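PDB 1K32: tricorn protease from Thermoplasma acidophilum, which probably cleaves peptides downstream of the proteasome, as a hexameric serine protease with beta-propellers that gate substrate, a PDZ domain and an S41-family catalytic domain. Local coordinates for residues A68-M72 / M107-V111; I95-S99 / I122-M127; I739-F743 / A753-A757; L745-Y750 / V789-I795. One frame throughout, in Å; residues are numbered along the deposited sequence.

Contact 1: A68-M72 / M107-V111; sequences AIRVM and MFTDV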
loop_
_atom_site.group_PDB
_atom_site.type_symbol
_atom_site.label_atom_id
_atom_site.label_comp_id
_atom_site.label_asym_id
_atom_site.label_seq_id
_atom_site.Cartn_x
_atom_site.Cartn_y
_atom_site.Cartn_z
ATOM N N ALA A 68 58.947 24.395 -26.423
ATOM C CA ALA A 68 58.315 23.733 -25.286
ATOM C C ALA A 68 57.192 24.657 -24.808
ATOM O O ALA A 68 57.386 25.871 -24.673
ATOM C CB ALA A 68 59.331 23.493 -24.191
ATOM N N ILE A 69 56.021 24.089 -24.550
ATOM C CA ILE A 69 54.867 24.895 -24.168
ATOM C C ILE A 69 54.115 24.455 -22.914
ATOM O O ILE A 69 53.869 23.257 -22.714
ATOM C CB ILE A 69 53.847 24.919 -25.332
ATOM C CG1 ILE A 69 54.526 25.411 -26.614
ATOM C CG2 ILE A 69 52.663 25.803 -24.971
ATOM C CD1 ILE A 69 53.669 25.266 -27.869
ATOM N N ARG A 70 53.747 25.428 -22.078
ATOM C CA ARG A 70 52.967 25.147 -20.870
ATOM C C ARG A 70 51.525 25.597 -21.128
ATOM O O ARG A 70 51.266 26.755 -21.465
ATOM C CB ARG A 70 53.517 25.879 -19.635
ATOM C CG ARG A 70 52.709 25.555 -18.360
ATOM C CD ARG A 70 53.256 26.208 -17.095
ATOM N NE ARG A 70 52.551 25.806 -15.862
ATOM C CZ ARG A 70 51.377 26.295 -15.455
ATOM N NH1 ARG A 70 50.832 25.885 -14.324
ATOM N NH2 ARG A 70 50.738 27.200 -16.174
ATOM N N VAL A 71 50.578 24.679 -20.997
ATOM C CA VAL A 71 49.196 25.052 -21.229
ATOM C C VAL A 71 48.356 24.675 -20.032
ATOM O O VAL A 71 48.609 23.658 -19.397
ATOM C CB VAL A 71 48.633 24.360 -22.503
ATOM C CG1 VAL A 71 48.803 22.873 -22.406
ATOM C CG2 VAL A 71 47.154 24.704 -22.683
ATOM N N MET A 72 47.373 25.502 -19.700
ATOM C CA MET A 72 46.493 25.185 -18.574
ATOM C C MET A 72 45.083 24.808 -19.046
ATOM O O MET A 72 44.615 25.286 -20.072
ATOM C CB MET A 72 46.421 26.372 -17.607
ATOM C CG MET A 72 47.728 26.672 -16.882
ATOM S SD MET A 72 47.629 28.313 -16.077
ATOM C CE MET A 72 47.826 29.309 -17.550
ATOM N N MET A 107 51.922 28.893 -10.819
ATOM C CA MET A 107 51.672 28.175 -12.067
ATOM C C MET A 107 52.806 27.182 -12.250
ATOM O O MET A 107 53.728 27.408 -13.043
ATOM C CB MET A 107 51.624 29.170 -13.236
ATOM C CG MET A 107 50.403 30.100 -13.227
ATOM S SD MET A 107 50.384 31.277 -14.606
ATOM C CE MET A 107 51.139 32.640 -13.826
ATOM N N PHE A 108 52.717 26.072 -11.519
ATOM C CA PHE A 108 53.757 25.056 -11.529
ATOM C C PHE A 108 53.686 24.004 -12.630
ATOM O O PHE A 108 52.674 23.872 -13.311
ATOM C CB PHE A 108 53.841 24.420 -10.131
ATOM C CG PHE A 108 54.292 25.388 -9.057
ATOM C CD1 PHE A 108 54.208 25.046 -7.702
ATOM C CD2 PHE A 108 54.843 26.629 -9.403
ATOM C CE1 PHE A 108 54.670 25.917 -6.708
ATOM C CE2 PHE A 108 55.310 27.514 -8.407
ATOM C CZ PHE A 108 55.222 27.150 -7.058
ATOM N N THR A 109 54.772 23.246 -12.773
ATOM C CA THR A 109 54.915 22.248 -13.833
ATOM C C THR A 109 55.144 23.141 -15.034
ATOM O O THR A 109 54.198 23.575 -15.712
ATOM C CB THR A 109 53.657 21.412 -14.052
ATOM O OG1 THR A 109 53.377 20.676 -12.857
ATOM C CG2 THR A 109 53.866 20.427 -15.218
ATOM N N ASP A 110 56.419 23.431 -15.267
ATOM C CA ASP A 110 56.811 24.329 -16.339
ATOM C C ASP A 110 58.204 23.999 -16.854
ATOM O O ASP A 110 58.856 23.083 -16.362
ATOM C CB ASP A 110 56.790 25.764 -15.793
ATOM C CG ASP A 110 56.700 26.819 -16.882
ATOM O OD1 ASP A 110 56.534 28.010 -16.528
ATOM O OD2 ASP A 110 56.792 26.473 -18.072
ATOM N N VAL A 111 58.640 24.739 -17.866
ATOM C CA VAL A 111 59.970 24.574 -18.430
ATOM C C VAL A 111 60.893 25.293 -17.459
ATOM O O VAL A 111 60.588 26.406 -17.030
ATOM C CB VAL A 111 60.068 25.247 -19.805
ATOM C CG1 VAL A 111 61.519 25.291 -20.257
ATOM C CG2 VAL A 111 59.204 24.497 -20.808
#
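The carbonyl oxygen of Phe108 is gripped side-on by two nitrogens of one arginine. Arg70 NH1 donates to Phe108 O at 2.9 Å and Arg70 NE donates to the same atom at 3.2 Å. The oxygen lies 2° from the guanidinium plane, while both nitrogens come to it from one face of its carbonyl group. Arg70 NE also gives a 2.8 Å bond to Thr109 O, which is tilted somewhat from that plane, so one N-H is shared between two successive carbonyls. An extended chain delivers the group: CG is anti to the backbone N (chi1 -179°) and the next two torsions are also near 180°. The edge is further held by a weak bond from Arg70 NH2 to Met72 SD, and one face lies under Met107 O, 3.1 Å above the plane. Asp110 crosses the shaft at about a right angle, its CG 3.5 Å from Arg70 CD, without a salt bridge between the charged atoms. Farther along, Ala68 CB meets Val111 CG2 at 3.5 Å. A leucine in place of Arg70 would probably leave the carbonyls of Phe108 and Thr109 without these donors inside a buried seam. Thr109 and Asp110 both face Ser123 in a G1 beta bulge, and the arginine grips the chain at and just before this bulge. The contact joins two successive blades of the six-bladed propeller: strand 66-73 runs between strands 54-60 and 79-86, Ser102 OG also bonds Arg70 NH1, and Tyr703 of helix 702-714 packs on Met72 and Met107.

Contact 2: I95-S99 / I122-M127; sequences ITYFS and ISTDAM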
loop_
_atom_site.group_PDB
_atom_site.type_symbol
_atom_site.label_atom_id
_atom_site.label_comp_id
_atom_site.label_asym_id
_atom_site.label_seq_id
_atom_site.Cartn_x
_atom_site.Cartn_y
_atom_site.Cartn_z
ATOM N N ILE A 95 53.800 16.271 -23.778
ATOM C CA ILE A 95 54.986 15.634 -23.216
ATOM C C ILE A 95 54.765 15.113 -21.802
ATOM O O ILE A 95 55.356 14.109 -21.416
ATOM C CB ILE A 95 56.192 16.614 -23.209
ATOM C CG1 ILE A 95 56.412 17.162 -24.615
ATOM C CG2 ILE A 95 57.455 15.905 -22.724
ATOM C CD1 ILE A 95 56.568 16.077 -25.673
ATOM N N THR A 96 53.922 15.794 -21.028
ATOM C CA THR A 96 53.654 15.359 -19.662
ATOM C C THR A 96 52.196 15.044 -19.416
ATOM O O THR A 96 51.299 15.719 -19.930
ATOM C CB THR A 96 54.073 16.402 -18.608
ATOM O OG1 THR A 96 53.315 17.604 -18.784
ATOM C CG2 THR A 96 55.550 16.700 -18.706
ATOM N N TYR A 97 51.976 14.009 -18.617
ATOM C CA TYR A 97 50.635 13.589 -18.254
ATOM C C TYR A 97 50.532 13.578 -16.738
ATOM O O TYR A 97 50.044 12.622 -16.136
ATOM C CB TYR A 97 50.348 12.204 -18.827
ATOM C CG TYR A 97 50.340 12.177 -20.335
ATOM C CD1 TYR A 97 51.533 12.218 -21.056
ATOM C CD2 TYR A 97 49.141 12.121 -21.045
ATOM C CE1 TYR A 97 51.535 12.204 -22.448
ATOM C CE2 TYR A 97 49.131 12.100 -22.443
ATOM C CZ TYR A 97 50.335 12.142 -23.134
ATOM O OH TYR A 97 50.352 12.101 -24.509
ATOM N N PHE A 98 51.009 14.662 -16.131
ATOM C CA PHE A 98 50.994 14.822 -14.686
ATOM C C PHE A 98 49.752 15.548 -14.169
ATOM O O PHE A 98 49.309 15.317 -13.046
ATOM C CB PHE A 98 52.219 15.624 -14.246
ATOM C CG PHE A 98 53.536 14.967 -14.548
ATOM C CD1 PHE A 98 54.637 15.742 -14.942
ATOM C CD2 PHE A 98 53.693 13.585 -14.440
ATOM C CE1 PHE A 98 55.866 15.140 -15.228
ATOM C CE2 PHE A 98 54.916 12.981 -14.725
ATOM C CZ PHE A 98 56.001 13.752 -15.120
ATOM N N SER A 99 49.196 16.424 -14.992
ATOM C CA SER A 99 48.066 17.244 -14.584
ATOM C C SER A 99 48.505 18.018 -13.334
ATOM O O SER A 99 47.831 18.010 -12.318
ATOM C CB SER A 99 46.835 16.385 -14.279
ATOM O OG SER A 99 45.743 17.198 -13.887
ATOM N N ILE A 122 62.565 20.273 -16.835
ATOM C CA ILE A 122 61.295 20.774 -16.359
ATOM C C ILE A 122 61.290 20.888 -14.859
ATOM O O ILE A 122 62.090 20.256 -14.171
ATOM C CB ILE A 122 60.095 19.874 -16.780
ATOM C CG1 ILE A 122 60.263 18.456 -16.237
ATOM C CG2 ILE A 122 59.945 19.885 -18.286
ATOM C CD1 ILE A 122 59.051 17.558 -16.541
ATOM N N SER A 123 60.382 21.720 -14.365
ATOM C CA SER A 123 60.234 21.936 -12.942
ATOM C C SER A 123 58.826 21.502 -12.603
ATOM O O SER A 123 57.876 21.954 -13.235
ATOM C CB SER A 123 60.418 23.408 -12.620
ATOM O OG SER A 123 60.051 23.666 -11.295
ATOM N N THR A 124 58.681 20.611 -11.623
ATOM C CA THR A 124 57.349 20.153 -11.251
ATOM C C THR A 124 57.243 19.487 -9.886
ATOM O O THR A 124 58.171 18.815 -9.412
ATOM C CB THR A 124 56.762 19.190 -12.329
ATOM O OG1 THR A 124 55.438 18.816 -11.955
ATOM C CG2 THR A 124 57.611 17.931 -12.459
ATOM N N ASP A 125 56.081 19.675 -9.269
ATOM C CA ASP A 125 55.777 19.118 -7.960
ATOM C C ASP A 125 54.850 17.929 -8.137
ATOM O O ASP A 125 54.427 17.308 -7.158
ATOM C CB ASP A 125 55.075 20.173 -7.107
ATOM C CG ASP A 125 53.814 20.695 -7.763
ATOM O OD1 ASP A 125 53.894 21.244 -8.881
ATOM O OD2 ASP A 125 52.738 20.551 -7.161
ATOM N N ALA A 126 54.542 17.619 -9.392
ATOM C CA ALA A 126 53.643 16.518 -9.729
ATOM C C ALA A 126 53.892 15.234 -8.939
ATOM O O ALA A 126 52.952 14.524 -8.583
ATOM C CB ALA A 126 53.720 16.234 -11.218
ATOM N N MET A 127 55.155 14.936 -8.661
ATOM C CA MET A 127 55.484 13.728 -7.914
ATOM C C MET A 127 56.066 13.991 -6.536
ATOM O O MET A 127 56.894 13.225 -6.052
ATOM C CB MET A 127 56.466 12.861 -8.703
ATOM C CG MET A 127 55.799 11.697 -9.374
ATOM S SD MET A 127 55.085 12.175 -10.917
ATOM C CE MET A 127 56.571 12.036 -11.931
#
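Ile122, the first residue of its segment to touch the loop 95-99, sends CD1 to the edge of the Phe98 ring, 4.2 Å from Phe98 CE1 and near the ring plane. The same methyl group lies 4.2 Å from Thr96 CG2, so it rests against the adjoining threonine methyl and ring edge together. Two residues on, Thr124 offers the methyl CG2 to Phe98 CE1 at 4.3 Å. The other branch of Thr124 works within its own segment: OG1 accepts from Ala126 N at 3.0 Å, nearly straight at 162°, which is an ST turn closing the end of strand 120-124. Thr124 OG1 is also bonded to Thr109 OG1. The turn brings round Ala126, whose CB makes a close 3.4 Å contact with Phe98 CB at the root of the ring. The side chain of Met127 crosses that of Phe98 at about a right angle, bent at both chi2 and chi3, and brings CE 3.4 Å from Phe98 CE2. Its SD stands 4.5 Å from the ring centroid and 37° off the normal, an oblique Met-aromatic contact. No hydrogen bond links the two segments, so dispersion and shape carry the contact, with the side chain of Phe98 packed against four residues of 122-127. In the propeller this is a seam between blades: the loop between strands 91-94 and 100-103 meets the strand 120-124 of the next blade. Ile122 also touches Val139 of strand 135-140 and Leu82 of strand 79-86, and the neighbouring Tyr97 packs on helix 795-800.

Contact 3: I739-F743 / A753-A757; sequences IACDF and AKAYA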
loop_
_atom_site.group_PDB
_atom_site.type_symbol
_atom_site.label_atom_id
_atom_site.label_comp_id
_atom_site.label_asym_id
_atom_site.label_seq_id
_atom_site.Cartn_x
_atom_site.Cartn_y
_atom_site.Cartn_z
ATOM N N ILE A 739 49.119 5.515 -9.147
ATOM C CA ILE A 739 49.016 4.339 -8.295
ATOM C C ILE A 739 50.063 4.456 -7.193
ATOM O O ILE A 739 50.507 3.468 -6.623
ATOM C CB ILE A 739 49.214 3.041 -9.110
ATOM C CG1 ILE A 739 50.603 3.005 -9.739
ATOM C CG2 ILE A 739 48.146 2.959 -10.192
ATOM C CD1 ILE A 739 50.856 1.764 -10.607
ATOM N N ALA A 740 50.443 5.695 -6.899
ATOM C CA ALA A 740 51.427 5.981 -5.857
ATOM C C ALA A 740 52.719 5.188 -6.047
ATOM O O ALA A 740 53.212 4.537 -5.119
ATOM C CB ALA A 740 50.830 5.695 -4.476
ATOM N N CYS A 741 53.260 5.245 -7.254
ATOM C CA CYS A 741 54.516 4.575 -7.563
ATOM C C CYS A 741 55.355 5.490 -8.447
ATOM O O CYS A 741 54.810 6.264 -9.228
ATOM C CB CYS A 741 54.278 3.261 -8.320
ATOM S SG CYS A 741 53.607 1.881 -7.371
ATOM N N ASP A 742 56.673 5.414 -8.308
ATOM C CA ASP A 742 57.575 6.188 -9.158
ATOM C C ASP A 742 58.162 5.197 -10.167
ATOM O O ASP A 742 58.661 4.135 -9.780
ATOM C CB ASP A 742 58.695 6.811 -8.337
ATOM C CG ASP A 742 58.244 8.045 -7.565
ATOM O OD1 ASP A 742 59.034 8.527 -6.735
ATOM O OD2 ASP A 742 57.112 8.528 -7.788
ATOM N N PHE A 743 58.099 5.523 -11.454
ATOM C CA PHE A 743 58.631 4.604 -12.465
ATOM C C PHE A 743 59.947 5.072 -13.067
ATOM O O PHE A 743 60.174 6.270 -13.238
ATOM C CB PHE A 743 57.623 4.394 -13.594
ATOM C CG PHE A 743 56.224 4.165 -13.121
ATOM C CD1 PHE A 743 55.260 5.166 -13.256
ATOM C CD2 PHE A 743 55.866 2.960 -12.525
ATOM C CE1 PHE A 743 53.963 4.970 -12.805
ATOM C CE2 PHE A 743 54.565 2.755 -12.068
ATOM C CZ PHE A 743 53.610 3.765 -12.207
ATOM N N ALA A 753 60.334 2.047 -9.242
ATOM C CA ALA A 753 61.471 2.530 -8.468
ATOM C C ALA A 753 61.123 2.700 -7.004
ATOM O O ALA A 753 61.980 2.532 -6.136
ATOM C CB ALA A 753 61.968 3.852 -9.038
ATOM N N LYS A 754 59.868 3.048 -6.732
ATOM C CA LYS A 754 59.419 3.230 -5.363
ATOM C C LYS A 754 57.907 3.121 -5.254
ATOM O O LYS A 754 57.181 3.607 -6.116
ATOM C CB LYS A 754 59.878 4.585 -4.831
ATOM C CG LYS A 754 59.465 4.826 -3.390
ATOM C CD LYS A 754 59.973 6.162 -2.885
ATOM C CE LYS A 754 59.564 6.378 -1.446
ATOM N NZ LYS A 754 60.097 7.665 -0.940
ATOM N N ALA A 755 57.445 2.461 -4.196
ATOM C CA ALA A 755 56.023 2.282 -3.941
ATOM C C ALA A 755 55.754 2.979 -2.609
ATOM O O ALA A 755 56.405 2.691 -1.610
ATOM C CB ALA A 755 55.684 0.802 -3.867
ATOM N N TYR A 756 54.802 3.903 -2.607
ATOM C CA TYR A 756 54.495 4.694 -1.421
ATOM C C TYR A 756 53.428 4.161 -0.479
ATOM O O TYR A 756 52.379 3.678 -0.911
ATOM C CB TYR A 756 54.110 6.119 -1.837
ATOM C CG TYR A 756 55.226 6.876 -2.522
ATOM C CD1 TYR A 756 55.476 6.709 -3.888
ATOM C CD2 TYR A 756 56.052 7.733 -1.800
ATOM C CE1 TYR A 756 56.528 7.387 -4.521
ATOM C CE2 TYR A 756 57.102 8.405 -2.409
ATOM C CZ TYR A 756 57.338 8.230 -3.771
ATOM O OH TYR A 756 58.395 8.886 -4.365
ATOM N N ALA A 757 53.713 4.276 0.815
ATOM C CA ALA A 757 52.794 3.866 1.873
ATOM C C ALA A 757 53.081 4.667 3.142
ATOM O O ALA A 757 54.234 4.796 3.554
ATOM C CB ALA A 757 52.935 2.385 2.161
#
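Tyr756 OH donates to Asp742 OD1 over a very short 2.5 Å, the one side-chain hydrogen bond between these two segments. The carboxylate meets the ring from its edge, near the ring plane, with the two planes 69° apart. The phenol reaches the carboxylate because CG of Tyr756 is anti to its carbonyl carbon (chi1 -63°), which carries the ring back along the strand past Ala740. There Tyr756 CD1 passes 3.4 Å from Ala740 O, while the backbone N of Tyr756 gives that same oxygen a nearly straight bond of 3.0 Å. A phenylalanine in place of Tyr756 would probably deprive Asp742 OD1 of its hydroxyl partner. The pair sits on an antiparallel hairpin, strands 741-746 and 749-755, within the PDZ domain. Asp742 and Lys754 form a hydrogen-bonded pair, Asp742 N donating to Lys754 O at 2.9 Å, and Cys741 and Ala755 a non-hydrogen-bonded one. At the next step Asp742 O receives Ala753 N at 2.7 Å and, weakly, Lys754 N, so Ala753 and Lys754 both face Asp742 in a classic beta bulge. On the other side of the strand pair, Cys741 SG rests against Ala755 CB at 4.2 Å. Farther out, helix 830-848 positions the polar pair: Arg833 NH2 makes a salt bridge to Asp742 OD2, and Ile832, Arg833 and Ser836 pack against the tyrosine.

Contact 4: L745-Y750 / V789-I795; sequences LDGDHY and VGAGSNI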
loop_
_atom_site.group_PDB
_atom_site.type_symbol
_atom_site.label_atom_id
_atom_site.label_comp_id
_atom_site.label_asym_id
_atom_site.label_seq_id
_atom_site.Cartn_x
_atom_site.Cartn_y
_atom_site.Cartn_z
ATOM N N LEU A 745 62.517 4.037 -16.366
ATOM C CA LEU A 745 62.702 3.258 -17.581
ATOM C C LEU A 745 64.078 2.610 -17.512
ATOM O O LEU A 745 65.093 3.297 -17.581
ATOM C CB LEU A 745 62.591 4.176 -18.810
ATOM C CG LEU A 745 62.534 3.637 -20.247
ATOM C CD1 LEU A 745 63.908 3.249 -20.720
ATOM C CD2 LEU A 745 61.568 2.466 -20.326
ATOM N N ASP A 746 64.105 1.291 -17.352
ATOM C CA ASP A 746 65.361 0.546 -17.273
ATOM C C ASP A 746 65.427 -0.393 -18.479
ATOM O O ASP A 746 64.838 -1.477 -18.475
ATOM C CB ASP A 746 65.403 -0.260 -15.975
ATOM C CG ASP A 746 66.730 -0.974 -15.768
ATOM O OD1 ASP A 746 67.208 -1.658 -16.701
ATOM O OD2 ASP A 746 67.292 -0.854 -14.656
ATOM N N GLY A 747 66.148 0.022 -19.512
ATOM C CA GLY A 747 66.217 -0.792 -20.708
ATOM C C GLY A 747 64.932 -0.529 -21.467
ATOM O O GLY A 747 64.605 0.618 -21.772
ATOM N N ASP A 748 64.173 -1.573 -21.759
ATOM C CA ASP A 748 62.926 -1.374 -22.489
ATOM C C ASP A 748 61.712 -1.552 -21.573
ATOM O O ASP A 748 60.578 -1.591 -22.038
ATOM C CB ASP A 748 62.836 -2.382 -23.616
ATOM C CG ASP A 748 62.590 -3.768 -23.098
ATOM O OD1 ASP A 748 63.425 -4.241 -22.298
ATOM O OD2 ASP A 748 61.559 -4.370 -23.467
ATOM N N HIS A 749 61.959 -1.671 -20.274
ATOM C CA HIS A 749 60.889 -1.861 -19.305
ATOM C C HIS A 749 60.893 -0.829 -18.195
ATOM O O HIS A 749 61.947 -0.347 -17.776
ATOM C CB HIS A 749 61.010 -3.234 -18.639
ATOM C CG HIS A 749 60.668 -4.386 -19.527
ATOM N ND1 HIS A 749 59.377 -4.667 -19.917
ATOM C CD2 HIS A 749 61.444 -5.360 -20.058
ATOM C CE1 HIS A 749 59.371 -5.769 -20.647
ATOM N NE2 HIS A 749 60.612 -6.209 -20.747
ATOM N N TYR A 750 59.699 -0.506 -17.713
ATOM C CA TYR A 750 59.564 0.411 -16.598
ATOM C C TYR A 750 59.629 -0.438 -15.344
ATOM O O TYR A 750 58.943 -1.465 -15.253
ATOM C CB TYR A 750 58.210 1.126 -16.592
ATOM C CG TYR A 750 58.066 2.268 -17.564
ATOM C CD1 TYR A 750 57.281 2.131 -18.708
ATOM C CD2 TYR A 750 58.684 3.498 -17.325
ATOM C CE1 TYR A 750 57.109 3.178 -19.587
ATOM C CE2 TYR A 750 58.513 4.566 -18.207
ATOM C CZ TYR A 750 57.720 4.395 -19.333
ATOM O OH TYR A 750 57.498 5.436 -20.192
ATOM N N VAL A 789 53.719 -1.438 -22.080
ATOM C CA VAL A 789 54.308 -0.141 -21.754
ATOM C C VAL A 789 55.811 -0.328 -21.576
ATOM O O VAL A 789 56.265 -1.358 -21.083
ATOM C CB VAL A 789 53.682 0.485 -20.462
ATOM C CG1 VAL A 789 52.268 0.944 -20.749
ATOM C CG2 VAL A 789 53.683 -0.531 -19.316
ATOM N N GLY A 790 56.584 0.661 -21.998
ATOM C CA GLY A 790 58.025 0.554 -21.883
ATOM C C GLY A 790 58.744 1.530 -22.787
ATOM O O GLY A 790 58.231 2.612 -23.060
ATOM N N ALA A 791 59.925 1.134 -23.264
ATOM C CA ALA A 791 60.760 1.984 -24.117
ATOM C C ALA A 791 60.046 2.761 -25.222
ATOM O O ALA A 791 60.418 3.892 -25.528
ATOM C CB ALA A 791 61.890 1.161 -24.717
ATOM N N GLY A 792 59.036 2.160 -25.839
ATOM C CA GLY A 792 58.332 2.872 -26.888
ATOM C C GLY A 792 56.877 3.113 -26.548
ATOM O O GLY A 792 56.069 3.419 -27.431
ATOM N N SER A 793 56.541 2.999 -25.265
ATOM C CA SER A 793 55.160 3.166 -24.836
ATOM C C SER A 793 55.078 3.899 -23.499
ATOM O O SER A 793 55.229 3.297 -22.431
ATOM C CB SER A 793 54.501 1.786 -24.734
ATOM O OG SER A 793 53.092 1.875 -24.755
ATOM N N ASN A 794 54.839 5.206 -23.587
ATOM C CA ASN A 794 54.730 6.092 -22.426
ATOM C C ASN A 794 53.726 5.576 -21.398
ATOM O O ASN A 794 52.521 5.624 -21.629
ATOM C CB ASN A 794 54.295 7.488 -22.892
ATOM C CG ASN A 794 54.371 8.527 -21.786
ATOM O OD1 ASN A 794 54.186 8.219 -20.612
ATOM N ND2 ASN A 794 54.636 9.770 -22.165
ATOM N N ILE A 795 54.214 5.091 -20.262
ATOM C CA ILE A 795 53.320 4.585 -19.230
ATOM C C ILE A 795 52.420 5.685 -18.619
ATOM O O ILE A 795 51.273 5.421 -18.242
ATOM C CB ILE A 795 54.115 3.861 -18.116
ATOM C CG1 ILE A 795 53.141 3.100 -17.208
ATOM C CG2 ILE A 795 54.959 4.851 -17.331
ATOM C CD1 ILE A 795 53.814 2.305 -16.096
#
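Tyr750 lays its ring against Ile795, and this packing joins a hairpin of the PDZ domain, closed by a type II' turn from Asp746 to His749, to the loop 789-795 that leads into helix 795-800. From CB, a chi1 of -78° turns CG toward the loop, where it comes 4.0 Å from Ile795 CG2. CD1 next passes Gly790 CA at 3.6 Å. CE1 has Ser793 O at its edge, in the ring plane, and Ile795 CB at 3.4 Å. Over the middle of the ring sits Ile795 CG2, 3.5 Å from the centroid and only 14° off the normal, a CH-pi contact; Leu745 CD2 covers the opposite face, so the ring is held between two methyl groups. At the tip, Tyr750 OH receives a weak but straight bond from Ile795 N at 3.3 Å, with its stronger partner, Ile144 O of the propeller, beyond the segments. The hydroxyl thus lies where the first turn of the helix begins, next to the N-cap residue Asn794. The turn end of the hairpin is tied separately. Gly790, at the start of a type I turn to Ser793, lies so close to the hairpin that a CB there would collide with Asp748 O. That oxygen has Gly790 CA 3.3 Å away and, from above its carbonyl plane, takes a 3.1 Å bond from Ala791 N at 163°.

Contacts 1 and 2 are buried seams between the same two propeller blades and touch directly, Asp110 O lying 2.9 Å from Ser123 N; yet the first relies on an arginine satisfying backbone carbonyls and the second on apolar packing alone. Contacts 3 and 4 are partly buried, share strands 741-746 and 749-755, and belong to the PDZ domain: one is bulged antiparallel strand pairing with a tyrosine-aspartate hydrogen bond, the other an aromatic ring set against a loop. Phe743 connects them, its CB 4.0 Å from Tyr750 CD2. Contact 2 borders both, with Met127 beside Asp742 and Tyr97 beside Asn794, whereas contact 1 stays about 13 Å or more from either at nearest atoms.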